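Local coordinates for protein TlmII (Streptoalloteichus hindustanus, PDB 4HVM) that takes part in tallysomycin biosynthesis as a member of the condensation-domain family of nonribosomal peptide synthesis, and possibly binds phosphopantetheine, at residues Ala177-Leu182 with Asp285-Gly290; Ala16-Arg21 with Tyr332-Asp337; Phe63-Val68 with Arg171-Val176; Pro120-His125 with Met143-Arg148; Asn69-Asp72 with Met78-Arg81. One frame throughout, in Å; residues are numbered along the deposited sequence.

Contact 1 (Ala177-Leu182 with Asp285-Gly290); sequences ADFHPL and DHLQLG
Phe179 sets one face of its ring against Leu289 and an edge against Leu287. CG stands anti to the backbone N (chi1 175°), and from there CE2 and CZ reach both leucines. A CH-pi contact follows over the face, with Leu289 CD2 4.1 Å from the centroid of the Phe179 ring and 22° off its normal. Leu287 CD1 meets the same ring at its edge, 3.7 Å from Phe179 CE2, while the backbone N of Pro181 lies over the opposite face. His180 turns away from Leu287 and Leu289 and is used within its own segment: Leu182 N donates to His180 ND1 over 3.0 Å, within the plane of the imidazole. Pro181 then comes back to the contact, its CG 3.8 Å from Leu287 CD1, so that one methyl of Leu287 touches both the aromatic edge and the proline ring. The evidence is thus for a small apolar contact near the surface, made of one CH-pi approach and methyl packing. Pro181 also touches Tyr332, and Leu289 rests on Leu296. Residues 177-182 belong to the loop leading from helix 147-161 to helix 185-198, against which Leu182 packs, whereas 285-290 leave the short helix 283-286 on the way to strand 297-305.

Contact 2 (Ala16-Arg21 with Tyr332-Asp337); sequences ASFLQR and YLPYHD
The Phe18 ring presents its edge to the 332-337 segment: Tyr332 OH lies in the ring plane, 3.8 Å from Phe18 CE2, and the His336 ring comes edge to edge, with NE2 3.9 Å from Phe18 CD2. Over one face lies the side chain of Leu19, its CG 3.6 Å above the plane of the Phe18 ring. Pro334 CG approaches Phe18 CE2 obliquely at 4.0 Å. Phe18 reaches these partners with CG between its backbone N and carbonyl carbon (chi1 76°). The Tyr332 hydroxyl is hydrogen-bonded to Asp298, and beside Phe18 it makes a van der Waals approach to the ring edge. Two helix starts come together here: Ser17 is the N-cap of helix 18-27 and Pro334 that of helix 335-344, so the contact ties the N-terminal part of the condensation-type fold to an element over 300 residues later. Replacing Phe18 by an alanine would probably leave a gap among Pro334, Tyr332 and His336, and would take from Pro181 and His180 the ring on which they also rest. The helix start carrying Phe18 is itself held: Ser17 N donates to Gln20 OE1 over 2.9 Å, on a lone pair in the carbonyl plane, and Arg21 NE reaches back to Ala16 O over 3.2 Å, from above the plane of that carbonyl.

Contact 3 (Phe63-Val68 with Arg171-Val176); sequences FPLLRV and RDFAEV
Leu65 and Phe173 make the central touch, Leu65 CD2 lying 4.1 Å from Phe173 CB. Leu65 CG stands anti to the backbone N (chi1 173°), which points the CD2 methyl at Phe173 CB. Beside this pair, Pro64 CG comes to 4.1 Å from Asp172 OD2, the ring and the carboxylate approaching from opposite directions. The second carboxylate oxygen is used internally: Ala174 N donates to Asp172 OD1 over 3.1 Å, nearly straight at 173°, from above the carboxylate plane. This is an Asx turn at the start of the helically coiled residues 173-175, and probably helps fix the backbone carrying Phe173. Two loops of the condensation domain meet, one joining helix 49-62 to strand 68-72, the other leading toward helix 185-198. Farther out, Arg171 NE salt-bridges Glu175 OE1 over 2.9 Å, the oxygen in the guanidinium plane and met on its anti side, and Val176 CG1 lies over the guanidinium centre. Leu65 also touches Met78 and Leu144, while Phe173 reaches Ser17. Phe63 meets Tyr170 edge-to-face.

Contact 4 (Pro120-His125 with Met143-Arg148); sequences PLVRLH and MLLDAR
Leu121 and Val122 pack against Leu144 and Leu145 in a buried, wholly apolar contact, where the start of strand 122-128 meets the turn between strand 133-141 and helix 147-161. The two strands are antiparallel neighbours in the sheet, so the chain folds back past the hairpin's beginning. Leu144 CD1 is the shared methyl: it lies 3.7 Å from Leu121 CB and 3.7 Å from Val122 CG2. The two Val122 methyls straddle Leu145 CD1, about 4.0 Å from each, the two side chains at roughly a right angle. With CG1 anti to the backbone N (chi1 174°), CG2 is left to meet both Leu144 CD1 and Leu145 CD1. The segment from His141 to Ala147 probably corresponds to the HHxxxDG motif of condensation domains, in altered form. Asp146, N-cap of the following helix, forms a salt bridge with Arg284, as the motif aspartate commonly does with an arginine. Between the segments the chemistry is hydrocarbon only; polar holds on the turn, such as Met143 O to Gln20, come from elsewhere.

Contact 5 (Asn69-Asp72 with Met78-Arg81); sequences NFVD and MRTR
Asn69 N gives its hydrogen to Arg79 O over 2.8 Å at 164°, and Arg79 N returns a bond to Asn69 O, also 2.8 Å long. These two bonds define a hydrogen-bonded antiparallel pair of the beta hairpin formed by strands 68-72 and 76-80; Phe70 and Met78 are the neighbouring non-hydrogen-bonded pair. On their face of the sheet the Phe70 ring and the selenomethionine side chain run side by side, with Phe70 CE1 3.7 Å from Met78 CG. On the Asn69 face, Arg81 folds back at chi3 and brings NH1 to 2.8 Å from Asn69 OD1. The oxygen lies at the edge of the guanidinium, in its plane, but NH1 is tilted 33° from the carbonyl plane, the amide and guanidinium being turned 71° apart. Asn69 ND2 donates to Asp119 O, while Arg81 NE and NH2 reach the backbone carbonyls of Asn83 and Ala84. With an alanine in place of Arg81, Asn69 OD1 would probably lose this mate, and the Asn83 and Ala84 carbonyls the donors that tie them to the hairpin. The guanidinium thus meets three carbonyl oxygens, of Asn69, Asn83 and Ala84, whose dipoles would probably help stabilise its charge.

How the contacts relate
Contact 2 closes the longest chain loop, and the other four are nested within it. Contacts 3, 4 and 5 form a compact group, with centres 12 to 14 Å apart: Leu144 CD2 of contact 4 is 3.6 Å from Phe70 CZ of contact 5, and Leu65 CD1 of contact 3 is 3.7 Å from Met78 CE. Gln20 brings contact 2 to this group, its NE2 2.8 Å from Met143 O, a probable hydrogen bond. Contact 1 adjoins contact 2, Pro181 CD being 3.5 Å from Phe18 CZ, and meets contact 4 through the Asp285-Arg148 salt bridge. Residues 143-148, which probably fall in an altered form of the family motif, place contact 4 beside the region that houses the active site in related condensation domains.

Contact 1 (Ala177-Leu182 with Asp285-Gly290)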
# COMPACT_ATOMS: atom_id res chain seq x y z
N ALA A 177 -8.91 8.66 15.45
CA ALA A 177 -10.01 8.03 14.73
C ALA A 177 -11.01 9.07 14.24
O ALA A 177 -11.61 8.92 13.18
CB ALA A 177 -10.70 7.00 15.59
N ASP A 178 -11.17 10.14 15.02
CA ASP A 178 -12.10 11.21 14.68
C ASP A 178 -11.41 12.27 13.82
O ASP A 178 -12.06 13.20 13.35
CB ASP A 178 -12.66 11.86 15.94
CG ASP A 178 -13.28 10.86 16.89
OD1 ASP A 178 -13.71 9.78 16.42
OD2 ASP A 178 -13.34 11.14 18.10
N PHE A 179 -10.11 12.11 13.62
CA PHE A 179 -9.33 13.10 12.88
C PHE A 179 -9.68 13.15 11.40
O PHE A 179 -9.88 12.12 10.76
CB PHE A 179 -7.83 12.87 13.06
CG PHE A 179 -6.97 13.79 12.24
CD1 PHE A 179 -6.82 15.12 12.61
CD2 PHE A 179 -6.32 13.33 11.11
CE1 PHE A 179 -6.03 15.97 11.86
CE2 PHE A 179 -5.53 14.18 10.35
CZ PHE A 179 -5.39 15.50 10.73
N HIS A 180 -9.73 14.36 10.86
CA HIS A 180 -10.01 14.59 9.45
C HIS A 180 -9.26 15.83 8.98
O HIS A 180 -9.42 16.90 9.56
CB HIS A 180 -11.51 14.77 9.23
CG HIS A 180 -11.96 14.53 7.82
ND1 HIS A 180 -11.58 15.34 6.77
CD2 HIS A 180 -12.75 13.57 7.29
CE1 HIS A 180 -12.13 14.89 5.65
NE2 HIS A 180 -12.84 13.81 5.94
N PRO A 181 -8.44 15.68 7.94
CA PRO A 181 -7.63 16.78 7.40
C PRO A 181 -8.49 17.96 6.95
O PRO A 181 -7.99 19.08 6.86
CB PRO A 181 -6.95 16.15 6.18
CG PRO A 181 -6.92 14.70 6.48
CD PRO A 181 -8.20 14.42 7.21
N LEU A 182 -9.77 17.70 6.69
CA LEU A 182 -10.70 18.73 6.26
C LEU A 182 -11.78 18.95 7.32
O LEU A 182 -12.98 18.95 7.02
CB LEU A 182 -11.34 18.35 4.93
CG LEU A 182 -10.36 17.94 3.83
CD1 LEU A 182 -11.10 17.63 2.54
CD2 LEU A 182 -9.32 19.02 3.60
N ASP A 285 3.55 11.35 8.02
CA ASP A 285 4.66 12.23 7.68
C ASP A 285 4.17 13.59 7.21
O ASP A 285 4.73 14.62 7.57
CB ASP A 285 5.52 11.59 6.58
CG ASP A 285 6.09 10.25 6.99
OD1 ASP A 285 6.41 10.08 8.19
OD2 ASP A 285 6.22 9.36 6.12
N HIS A 286 3.11 13.58 6.41
CA HIS A 286 2.58 14.79 5.80
C HIS A 286 1.85 15.71 6.79
O HIS A 286 1.94 16.94 6.68
CB HIS A 286 1.65 14.43 4.64
CG HIS A 286 1.04 15.62 3.97
ND1 HIS A 286 -0.32 15.83 3.91
CD2 HIS A 286 1.61 16.68 3.33
CE1 HIS A 286 -0.57 16.95 3.27
NE2 HIS A 286 0.58 17.49 2.91
N LEU A 287 1.14 15.11 7.74
CA LEU A 287 0.35 15.89 8.69
C LEU A 287 0.89 15.84 10.11
O LEU A 287 0.25 16.32 11.05
CB LEU A 287 -1.11 15.43 8.67
CG LEU A 287 -1.90 15.75 7.39
CD1 LEU A 287 -3.37 15.37 7.54
CD2 LEU A 287 -1.76 17.22 7.01
N GLN A 288 2.07 15.25 10.26
CA GLN A 288 2.74 15.14 11.56
C GLN A 288 1.89 14.45 12.62
O GLN A 288 1.92 14.83 13.79
CB GLN A 288 3.24 16.50 12.05
CG GLN A 288 4.57 16.91 11.45
CD GLN A 288 4.46 17.25 9.98
OE1 GLN A 288 3.55 17.97 9.56
NE2 GLN A 288 5.39 16.73 9.18
N LEU A 289 1.13 13.43 12.22
CA LEU A 289 0.47 12.55 13.17
C LEU A 289 1.56 11.65 13.74
O LEU A 289 2.55 11.38 13.06
CB LEU A 289 -0.63 11.73 12.50
CG LEU A 289 -1.61 12.48 11.59
CD1 LEU A 289 -2.65 11.53 11.00
CD2 LEU A 289 -2.29 13.63 12.34
N GLY A 290 1.38 11.18 14.97
CA GLY A 290 2.44 10.44 15.63
C GLY A 290 2.73 9.07 15.05
O GLY A 290 2.25 8.72 13.96

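Contact 2 (Ala16-Arg21 with Tyr332-Asp337)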
# COMPACT_ATOMS: atom_id res chain seq x y z
N ALA A 16 -16.17 4.72 13.02
CA ALA A 16 -15.07 4.44 12.10
C ALA A 16 -14.51 5.74 11.52
O ALA A 16 -15.24 6.71 11.34
CB ALA A 16 -15.52 3.52 10.99
N SER A 17 -13.22 5.73 11.21
CA SER A 17 -12.56 6.91 10.65
C SER A 17 -12.93 7.13 9.19
O SER A 17 -13.60 6.30 8.58
CB SER A 17 -11.04 6.80 10.80
OG SER A 17 -10.51 5.76 10.00
N PHE A 18 -12.49 8.26 8.63
CA PHE A 18 -12.87 8.63 7.27
C PHE A 18 -12.22 7.76 6.19
O PHE A 18 -12.79 7.57 5.11
CB PHE A 18 -12.57 10.11 7.03
CG PHE A 18 -11.11 10.41 6.80
CD1 PHE A 18 -10.20 10.40 7.85
CD2 PHE A 18 -10.65 10.72 5.53
CE1 PHE A 18 -8.86 10.69 7.63
CE2 PHE A 18 -9.32 11.01 5.31
CZ PHE A 18 -8.42 10.99 6.35
N LEU A 19 -11.04 7.23 6.48
CA LEU A 19 -10.37 6.32 5.55
C LEU A 19 -10.98 4.93 5.63
O LEU A 19 -10.99 4.20 4.64
CB LEU A 19 -8.87 6.26 5.85
CG LEU A 19 -8.07 7.52 5.49
CD1 LEU A 19 -6.61 7.37 5.90
CD2 LEU A 19 -8.18 7.84 4.00
N GLN A 20 -11.47 4.57 6.81
CA GLN A 20 -12.17 3.30 6.99
C GLN A 20 -13.54 3.35 6.31
O GLN A 20 -13.93 2.40 5.63
CB GLN A 20 -12.33 2.98 8.48
CG GLN A 20 -11.04 2.59 9.16
CD GLN A 20 -11.22 2.38 10.64
OE1 GLN A 20 -11.95 3.11 11.30
NE2 GLN A 20 -10.55 1.36 11.18
N ARG A 21 -14.25 4.45 6.51
CA ARG A 21 -15.53 4.67 5.84
C ARG A 21 -15.37 4.65 4.32
O ARG A 21 -16.17 4.05 3.61
CB ARG A 21 -16.14 6.01 6.28
CG ARG A 21 -17.19 5.89 7.38
CD ARG A 21 -17.73 7.26 7.81
NE ARG A 21 -16.87 7.90 8.81
CZ ARG A 21 -16.20 9.03 8.62
NH1 ARG A 21 -16.28 9.67 7.47
NH2 ARG A 21 -15.45 9.52 9.60
N TYR A 332 -5.54 18.78 -1.18
CA TYR A 332 -5.91 17.41 -0.84
C TYR A 332 -7.41 17.22 -0.60
O TYR A 332 -8.06 18.03 0.06
CB TYR A 332 -5.12 16.92 0.38
CG TYR A 332 -5.60 15.60 0.94
CD1 TYR A 332 -5.35 14.41 0.28
CD2 TYR A 332 -6.30 15.55 2.14
CE1 TYR A 332 -5.78 13.20 0.79
CE2 TYR A 332 -6.74 14.34 2.66
CZ TYR A 332 -6.48 13.17 1.98
OH TYR A 332 -6.91 11.97 2.48
N LEU A 333 -7.94 16.15 -1.17
CA LEU A 333 -9.30 15.70 -0.93
C LEU A 333 -9.25 14.17 -0.94
O LEU A 333 -8.72 13.58 -1.88
CB LEU A 333 -10.24 16.22 -2.01
CG LEU A 333 -11.73 15.90 -1.84
CD1 LEU A 333 -12.35 16.71 -0.72
CD2 LEU A 333 -12.48 16.13 -3.15
N PRO A 334 -9.78 13.54 0.12
CA PRO A 334 -9.74 12.08 0.27
C PRO A 334 -10.16 11.34 -1.00
O PRO A 334 -11.13 11.74 -1.64
CB PRO A 334 -10.73 11.83 1.41
CG PRO A 334 -10.68 13.07 2.22
CD PRO A 334 -10.49 14.19 1.23
N TYR A 335 -9.42 10.29 -1.34
CA TYR A 335 -9.63 9.56 -2.59
C TYR A 335 -11.06 9.09 -2.77
O TYR A 335 -11.59 9.12 -3.88
CB TYR A 335 -8.67 8.38 -2.68
CG TYR A 335 -8.74 7.64 -4.00
CD1 TYR A 335 -8.06 8.12 -5.11
CD2 TYR A 335 -9.46 6.46 -4.13
CE1 TYR A 335 -8.11 7.45 -6.32
CE2 TYR A 335 -9.52 5.79 -5.33
CZ TYR A 335 -8.85 6.28 -6.42
OH TYR A 335 -8.90 5.62 -7.62
N HIS A 336 -11.69 8.66 -1.68
CA HIS A 336 -13.07 8.21 -1.74
C HIS A 336 -14.01 9.38 -2.02
O HIS A 336 -15.03 9.23 -2.70
CB HIS A 336 -13.47 7.48 -0.46
CG HIS A 336 -13.41 8.33 0.77
ND1 HIS A 336 -14.47 9.10 1.20
CD2 HIS A 336 -12.42 8.52 1.68
CE1 HIS A 336 -14.13 9.73 2.31
NE2 HIS A 336 -12.89 9.40 2.62
N ASP A 337 -13.66 10.56 -1.50
CA ASP A 337 -14.45 11.76 -1.73
C ASP A 337 -14.28 12.23 -3.17
O ASP A 337 -15.21 12.79 -3.76
CB ASP A 337 -14.06 12.87 -0.76
CG ASP A 337 -14.63 12.65 0.63
OD1 ASP A 337 -15.80 12.22 0.74
OD2 ASP A 337 -13.90 12.90 1.62

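Contact 3 (Phe63-Val68 with Arg171-Val176)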
# COMPACT_ATOMS: atom_id res chain seq x y z
N PHE A 63 -2.44 -3.67 21.57
CA PHE A 63 -3.07 -2.90 20.50
C PHE A 63 -4.49 -3.37 20.22
O PHE A 63 -4.70 -4.23 19.37
CB PHE A 63 -2.25 -3.00 19.21
CG PHE A 63 -0.94 -2.27 19.25
CD1 PHE A 63 -0.90 -0.88 19.23
CD2 PHE A 63 0.25 -2.97 19.28
CE1 PHE A 63 0.30 -0.21 19.26
CE2 PHE A 63 1.46 -2.30 19.30
CZ PHE A 63 1.49 -0.92 19.29
N PRO A 64 -5.47 -2.80 20.93
CA PRO A 64 -6.88 -3.18 20.76
C PRO A 64 -7.39 -3.01 19.33
O PRO A 64 -8.41 -3.61 18.97
CB PRO A 64 -7.63 -2.23 21.70
CG PRO A 64 -6.65 -1.11 21.99
CD PRO A 64 -5.30 -1.75 21.95
N LEU A 65 -6.69 -2.23 18.52
CA LEU A 65 -7.07 -2.04 17.12
C LEU A 65 -6.96 -3.35 16.35
O LEU A 65 -7.76 -3.62 15.45
CB LEU A 65 -6.20 -0.97 16.46
CG LEU A 65 -6.39 -0.81 14.95
CD1 LEU A 65 -7.80 -0.33 14.64
CD2 LEU A 65 -5.37 0.14 14.37
N LEU A 66 -5.97 -4.16 16.70
CA LEU A 66 -5.75 -5.43 16.03
C LEU A 66 -6.90 -6.40 16.29
O LEU A 66 -7.15 -7.31 15.50
CB LEU A 66 -4.43 -6.04 16.47
CG LEU A 66 -3.19 -5.17 16.28
CD1 LEU A 66 -1.95 -5.90 16.78
CD2 LEU A 66 -3.03 -4.77 14.83
N ARG A 67 -7.60 -6.20 17.41
CA ARG A 67 -8.70 -7.06 17.79
C ARG A 67 -10.05 -6.43 17.45
O ARG A 67 -11.04 -6.64 18.15
CB ARG A 67 -8.63 -7.36 19.30
CG ARG A 67 -7.43 -8.19 19.71
CD ARG A 67 -7.35 -8.37 21.22
NE ARG A 67 -6.79 -7.21 21.89
CZ ARG A 67 -7.47 -6.41 22.71
NH1 ARG A 67 -8.74 -6.66 22.98
NH2 ARG A 67 -6.86 -5.38 23.28
N VAL A 68 -10.08 -5.66 16.37
CA VAL A 68 -11.28 -4.92 16.01
C VAL A 68 -12.07 -5.55 14.86
O VAL A 68 -11.50 -5.93 13.83
CB VAL A 68 -10.95 -3.45 15.67
CG1 VAL A 68 -12.01 -2.83 14.78
CG2 VAL A 68 -10.77 -2.65 16.96
N ARG A 171 1.37 5.64 19.64
CA ARG A 171 0.17 6.44 19.84
C ARG A 171 -1.05 5.65 19.39
O ARG A 171 -1.11 5.20 18.24
CB ARG A 171 0.26 7.74 19.06
CG ARG A 171 -0.87 8.72 19.32
CD ARG A 171 -0.71 9.96 18.45
NE ARG A 171 -1.73 10.97 18.72
CZ ARG A 171 -1.95 12.03 17.96
NH1 ARG A 171 -1.22 12.23 16.87
NH2 ARG A 171 -2.90 12.90 18.29
N ASP A 172 -2.02 5.48 20.28
CA ASP A 172 -3.23 4.71 19.99
C ASP A 172 -4.04 5.38 18.87
O ASP A 172 -4.16 6.60 18.83
CB ASP A 172 -4.08 4.53 21.25
CG ASP A 172 -5.07 3.38 21.14
OD1 ASP A 172 -5.62 3.15 20.04
OD2 ASP A 172 -5.31 2.71 22.17
N PHE A 173 -4.58 4.56 17.98
CA PHE A 173 -5.37 5.05 16.85
C PHE A 173 -6.65 5.74 17.31
O PHE A 173 -7.21 6.56 16.58
CB PHE A 173 -5.70 3.90 15.90
CG PHE A 173 -6.57 4.31 14.74
CD1 PHE A 173 -6.04 5.02 13.68
CD2 PHE A 173 -7.92 3.99 14.72
CE1 PHE A 173 -6.83 5.40 12.62
CE2 PHE A 173 -8.71 4.36 13.65
CZ PHE A 173 -8.17 5.07 12.60
N ALA A 174 -7.10 5.40 18.51
CA ALA A 174 -8.31 5.98 19.07
C ALA A 174 -8.23 7.50 19.16
O ALA A 174 -9.24 8.20 19.07
CB ALA A 174 -8.58 5.38 20.44
N GLU A 175 -7.01 8.02 19.33
CA GLU A 175 -6.81 9.46 19.47
C GLU A 175 -7.00 10.19 18.14
O GLU A 175 -7.28 11.39 18.13
CB GLU A 175 -5.41 9.75 20.02
CG GLU A 175 -5.12 9.15 21.38
CD GLU A 175 -3.76 9.55 21.92
OE1 GLU A 175 -3.08 10.37 21.27
OE2 GLU A 175 -3.37 9.04 23.00
N VAL A 176 -6.87 9.47 17.03
CA VAL A 176 -6.96 10.09 15.71
C VAL A 176 -8.05 9.46 14.84
O VAL A 176 -8.11 9.71 13.64
CB VAL A 176 -5.62 10.02 14.95
CG1 VAL A 176 -4.55 10.81 15.70
CG2 VAL A 176 -5.19 8.58 14.76

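Contact 4 (Pro120-His125 with Met143-Arg148)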
# COMPACT_ATOMS: atom_id res chain seq x y z
N PRO A 120 -11.08 -12.68 13.32
CA PRO A 120 -9.89 -11.84 13.48
C PRO A 120 -9.39 -11.30 12.14
O PRO A 120 -9.19 -12.08 11.21
CB PRO A 120 -8.86 -12.80 14.10
CG PRO A 120 -9.39 -14.17 13.84
CD PRO A 120 -10.88 -14.03 13.88
N LEU A 121 -9.19 -9.99 12.06
CA LEU A 121 -8.79 -9.34 10.81
C LEU A 121 -7.29 -9.08 10.74
O LEU A 121 -6.78 -8.58 9.73
CB LEU A 121 -9.57 -8.04 10.61
CG LEU A 121 -11.09 -8.18 10.59
CD1 LEU A 121 -11.75 -6.83 10.37
CD2 LEU A 121 -11.51 -9.16 9.50
N VAL A 122 -6.58 -9.39 11.82
CA VAL A 122 -5.13 -9.31 11.85
C VAL A 122 -4.56 -10.61 12.39
O VAL A 122 -4.63 -10.88 13.58
CB VAL A 122 -4.64 -8.14 12.72
CG1 VAL A 122 -3.13 -8.16 12.84
CG2 VAL A 122 -5.12 -6.81 12.14
N ARG A 123 -4.00 -11.42 11.49
CA ARG A 123 -3.44 -12.71 11.87
C ARG A 123 -1.91 -12.68 11.88
O ARG A 123 -1.29 -12.26 10.91
CB ARG A 123 -3.94 -13.80 10.91
CG ARG A 123 -5.44 -14.04 10.99
CD ARG A 123 -5.95 -14.83 9.81
NE ARG A 123 -7.09 -14.17 9.19
CZ ARG A 123 -7.21 -13.94 7.89
NH1 ARG A 123 -6.26 -14.33 7.05
NH2 ARG A 123 -8.29 -13.32 7.42
N LEU A 124 -1.32 -13.11 12.99
CA LEU A 124 0.13 -13.20 13.08
C LEU A 124 0.56 -14.64 12.84
O LEU A 124 0.05 -15.55 13.50
CB LEU A 124 0.63 -12.71 14.44
CG LEU A 124 0.40 -11.23 14.75
CD1 LEU A 124 1.03 -10.84 16.07
CD2 LEU A 124 0.93 -10.36 13.62
N HIS A 125 1.47 -14.85 11.90
CA HIS A 125 1.97 -16.18 11.60
C HIS A 125 3.39 -16.37 12.15
O HIS A 125 4.26 -15.54 11.92
CB HIS A 125 1.94 -16.45 10.10
CG HIS A 125 0.56 -16.56 9.53
ND1 HIS A 125 -0.05 -17.77 9.26
CD2 HIS A 125 -0.34 -15.61 9.17
CE1 HIS A 125 -1.26 -17.56 8.77
NE2 HIS A 125 -1.46 -16.26 8.71
N MSE A 143 -8.20 -1.97 6.42
CA MSE A 143 -8.93 -0.98 7.20
C MSE A 143 -8.46 -0.96 8.65
O MSE A 143 -8.98 -0.21 9.48
CB MSE A 143 -10.43 -1.24 7.14
CG MSE A 143 -11.07 -0.88 5.81
SE MSE A 143 -12.98 -1.24 5.77
CE MSE A 143 -13.48 -0.32 7.41
N LEU A 144 -7.48 -1.81 8.96
CA LEU A 144 -6.88 -1.84 10.28
C LEU A 144 -5.41 -1.44 10.20
O LEU A 144 -4.94 -0.63 11.00
CB LEU A 144 -7.00 -3.24 10.90
CG LEU A 144 -8.40 -3.70 11.31
CD1 LEU A 144 -8.31 -4.96 12.15
CD2 LEU A 144 -9.13 -2.60 12.05
N LEU A 145 -4.70 -2.01 9.24
CA LEU A 145 -3.28 -1.74 9.07
C LEU A 145 -2.95 -1.34 7.64
O LEU A 145 -3.28 -2.06 6.70
CB LEU A 145 -2.46 -2.97 9.46
CG LEU A 145 -2.73 -3.58 10.84
CD1 LEU A 145 -1.84 -4.79 11.07
CD2 LEU A 145 -2.51 -2.54 11.93
N ASP A 146 -2.30 -0.19 7.47
CA ASP A 146 -1.79 0.21 6.17
C ASP A 146 -0.38 -0.37 5.96
O ASP A 146 0.08 -1.17 6.77
CB ASP A 146 -1.80 1.73 6.00
CG ASP A 146 -1.10 2.46 7.13
OD1 ASP A 146 -0.35 1.83 7.91
OD2 ASP A 146 -1.29 3.70 7.24
N ALA A 147 0.28 0.05 4.89
CA ALA A 147 1.60 -0.48 4.54
C ALA A 147 2.62 -0.36 5.66
O ALA A 147 3.34 -1.31 5.97
CB ALA A 147 2.11 0.20 3.27
N ARG A 148 2.68 0.82 6.28
CA ARG A 148 3.65 1.09 7.33
C ARG A 148 3.30 0.36 8.63
O ARG A 148 4.19 -0.14 9.32
CB ARG A 148 3.75 2.60 7.59
CG ARG A 148 4.76 2.99 8.66
CD ARG A 148 4.89 4.50 8.76
NE ARG A 148 5.85 4.91 9.78
CZ ARG A 148 6.20 6.17 10.02
NH1 ARG A 148 5.66 7.16 9.31
NH2 ARG A 148 7.09 6.45 10.96

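Contact 5 (Asn69-Asp72 with Met78-Arg81)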
# COMPACT_ATOMS: atom_id res chain seq x y z
N ASN A 69 -13.37 -5.69 15.06
CA ASN A 69 -14.28 -6.09 13.99
C ASN A 69 -15.19 -4.92 13.63
O ASN A 69 -15.30 -3.96 14.39
CB ASN A 69 -15.11 -7.30 14.42
CG ASN A 69 -14.28 -8.56 14.54
OD1 ASN A 69 -13.79 -8.89 15.62
ND2 ASN A 69 -14.11 -9.26 13.43
N PHE A 70 -15.83 -4.99 12.47
CA PHE A 70 -16.66 -3.89 12.00
C PHE A 70 -18.14 -4.22 12.01
O PHE A 70 -18.54 -5.36 11.76
CB PHE A 70 -16.22 -3.46 10.60
CG PHE A 70 -14.84 -2.88 10.55
CD1 PHE A 70 -14.63 -1.54 10.87
CD2 PHE A 70 -13.76 -3.66 10.21
CE1 PHE A 70 -13.36 -1.01 10.84
CE2 PHE A 70 -12.48 -3.13 10.18
CZ PHE A 70 -12.29 -1.80 10.49
N VAL A 71 -18.96 -3.22 12.31
CA VAL A 71 -20.40 -3.39 12.34
C VAL A 71 -21.06 -2.41 11.39
O VAL A 71 -21.11 -1.20 11.65
CB VAL A 71 -20.97 -3.18 13.75
CG1 VAL A 71 -22.48 -3.31 13.73
CG2 VAL A 71 -20.36 -4.17 14.73
N ASP A 72 -21.57 -2.92 10.27
CA ASP A 72 -22.26 -2.08 9.30
C ASP A 72 -23.75 -2.03 9.62
O ASP A 72 -24.53 -2.83 9.11
CB ASP A 72 -22.04 -2.60 7.87
CG ASP A 72 -22.61 -1.67 6.82
OD1 ASP A 72 -22.79 -0.47 7.12
OD2 ASP A 72 -22.87 -2.13 5.69
N MSE A 78 -16.65 0.44 14.98
CA MSE A 78 -15.60 -0.48 15.40
C MSE A 78 -15.96 -1.18 16.71
O MSE A 78 -16.53 -0.57 17.61
CB MSE A 78 -14.26 0.25 15.53
CG MSE A 78 -13.52 0.43 14.21
SE MSE A 78 -11.96 1.60 14.34
CE MSE A 78 -11.06 0.80 15.86
N ARG A 79 -15.63 -2.46 16.79
CA ARG A 79 -15.97 -3.28 17.95
C ARG A 79 -14.73 -4.04 18.40
O ARG A 79 -14.13 -4.78 17.62
CB ARG A 79 -17.08 -4.25 17.58
CG ARG A 79 -17.58 -5.13 18.72
CD ARG A 79 -18.57 -6.18 18.19
NE ARG A 79 -19.32 -6.83 19.26
CZ ARG A 79 -20.46 -6.37 19.76
NH1 ARG A 79 -20.99 -5.25 19.29
NH2 ARG A 79 -21.08 -7.04 20.73
N THR A 80 -14.34 -3.86 19.66
CA THR A 80 -13.11 -4.48 20.15
C THR A 80 -13.36 -5.88 20.72
O THR A 80 -14.00 -6.03 21.76
CB THR A 80 -12.41 -3.61 21.20
OG1 THR A 80 -12.18 -2.31 20.65
CG2 THR A 80 -11.09 -4.23 21.60
N ARG A 81 -12.83 -6.88 20.03
CA ARG A 81 -12.96 -8.27 20.44
C ARG A 81 -12.10 -8.52 21.67
O ARG A 81 -10.96 -8.06 21.75
CB ARG A 81 -12.53 -9.17 19.29
CG ARG A 81 -13.07 -10.59 19.33
CD ARG A 81 -12.73 -11.34 18.05
NE ARG A 81 -11.28 -11.43 17.81
CZ ARG A 81 -10.61 -10.67 16.95
NH1 ARG A 81 -11.25 -9.76 16.22
NH2 ARG A 81 -9.30 -10.82 16.81